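Local coordinates for protein HTH-type transcriptional regulator cbl (Escherichia coli K12, PDB 2FYI) that regulates transcription in the sulphate starvation response as a LysR-family DNA-binding protein, represented here by its cofactor-binding domain, at the interface of chains A and B. Numbering follows the deposited sequence. Chains: chain A/B, HTH-type transcriptional regulator cbl.

The interface of chains A and B. Residues chain A 33, 37, 45-47; chain B 142, 154, 157-159.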
# COMPACT_ATOMS: atom_id res chain seq x y z
N ILE A 33 8.03 10.58 14.45
CA ILE A 33 8.05 11.80 13.66
C ILE A 33 7.56 13.04 14.40
O ILE A 33 8.17 14.09 14.27
CB ILE A 33 7.38 11.63 12.34
CG1 ILE A 33 8.33 10.83 11.46
CG2 ILE A 33 7.11 12.98 11.70
CD1 ILE A 33 7.67 10.22 10.28
N ARG A 37 9.98 16.31 15.04
CA ARG A 37 9.63 17.64 14.57
C ARG A 37 9.68 18.68 15.68
O ARG A 37 10.02 19.83 15.42
CB ARG A 37 8.29 17.61 13.84
CG ARG A 37 8.44 16.99 12.43
CD ARG A 37 7.13 16.90 11.60
NE ARG A 37 6.66 18.20 11.12
CZ ARG A 37 5.38 18.46 10.88
NH1 ARG A 37 4.48 17.50 11.08
NH2 ARG A 37 4.98 19.66 10.46
N LEU A 45 11.55 17.25 6.81
CA LEU A 45 11.45 15.81 6.83
C LEU A 45 10.74 15.32 5.56
O LEU A 45 9.64 15.73 5.31
CB LEU A 45 10.65 15.42 8.06
CG LEU A 45 10.41 13.92 8.13
CD1 LEU A 45 11.73 13.21 8.43
CD2 LEU A 45 9.43 13.65 9.22
N GLU A 46 11.35 14.45 4.77
CA GLU A 46 10.67 13.83 3.61
C GLU A 46 10.61 12.31 3.72
O GLU A 46 11.60 11.69 4.17
CB GLU A 46 11.39 14.15 2.32
CG GLU A 46 11.43 15.59 1.95
CD GLU A 46 12.50 15.88 0.88
OE1 GLU A 46 13.21 14.90 0.48
OE2 GLU A 46 12.64 17.08 0.46
N LEU A 47 9.50 11.71 3.30
CA LEU A 47 9.40 10.25 3.30
C LEU A 47 9.11 9.68 1.94
O LEU A 47 8.29 10.23 1.22
CB LEU A 47 8.25 9.77 4.18
CG LEU A 47 7.94 10.21 5.61
CD1 LEU A 47 7.74 8.88 6.38
CD2 LEU A 47 9.03 11.09 6.23
N VAL B 142 6.56 16.35 -0.20
CA VAL B 142 7.28 15.94 1.01
C VAL B 142 7.11 14.47 1.37
O VAL B 142 7.84 13.95 2.23
CB VAL B 142 6.87 16.74 2.23
CG1 VAL B 142 7.54 18.07 2.18
CG2 VAL B 142 5.39 16.87 2.28
N TYR B 154 -0.40 11.06 7.20
CA TYR B 154 0.54 12.19 7.38
C TYR B 154 -0.15 13.52 7.15
O TYR B 154 0.32 14.57 7.64
CB TYR B 154 1.87 12.04 6.58
CG TYR B 154 2.70 10.97 7.22
CD1 TYR B 154 2.53 9.64 6.85
CD2 TYR B 154 3.54 11.25 8.27
CE1 TYR B 154 3.23 8.62 7.48
CE2 TYR B 154 4.26 10.23 8.91
CZ TYR B 154 4.08 8.92 8.50
OH TYR B 154 4.73 7.90 9.11
N LEU B 157 -1.36 14.13 10.40
CA LEU B 157 -0.30 14.27 11.36
C LEU B 157 0.31 15.62 11.23
O LEU B 157 1.22 15.96 11.96
CB LEU B 157 0.77 13.25 11.09
CG LEU B 157 1.83 13.25 12.15
CD1 LEU B 157 1.62 12.04 12.96
CD2 LEU B 157 3.14 13.17 11.44
N GLY B 158 -0.17 16.39 10.28
CA GLY B 158 0.28 17.75 10.14
C GLY B 158 1.40 17.96 9.16
O GLY B 158 2.00 19.00 9.13
N LEU B 159 1.70 16.98 8.35
CA LEU B 159 2.91 17.09 7.58
C LEU B 159 2.73 17.87 6.27
O LEU B 159 3.68 18.48 5.78
CB LEU B 159 3.50 15.72 7.36
CG LEU B 159 4.89 15.66 6.76
CD1 LEU B 159 5.90 15.62 7.85
CD2 LEU B 159 4.98 14.39 5.98
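Helix 29-39 and strand 43-49 of chain A pack against the end of helix 148-155, the loop after it and B:Val142 of chain B. The patch belongs to a two-fold symmetric interface between two cofactor-binding domains, a pairing plausible for a LysR-type regulator although the domain's crystal alone does not prove it. A:Ile33 points its longer branch at the outer part of the B:Tyr154 ring: CD1 lies 3.7 Å from the ring carbon CE2 and 3.9 Å from the phenol OH, with the two side chains crossing at about a right angle. With chi1 at -75°, CG1 stands beside the backbone N and CG2 anti to it, which sends the long branch to the tyrosine and lets CG2 meet the methyl CD2 of B:Leu157 at 4.0 Å. From the strand, CD1 of A:Leu47 approaches the same phenol OH at 4.2 Å, so the tyrosine tip faces methyls from both the helix and the strand. One turn further along the helix, A:Arg37 bends at chi3 (72°) and carries its guanidinium to the loop, where NH2 makes a weak hydrogen bond of 3.3 Å to the carbonyl O of B:Gly158. The side chain crosses B:Leu159 obliquely, NH1 lying 4.0 Å from the methyl CD1 of B:Leu159 and CD a little farther off. An alanine in place of A:Arg37 would probably lose both this weak polar link and the loose contact with B:Leu159, loosening the helix-to-loop contact. The firmer polar tie is made by main chain: strand residue A:Leu47 donates its amide N to the carbonyl O of B:Val142 at 3.0 Å, the donor N lying in the carbonyl plane, at a C=O...N angle of 153°.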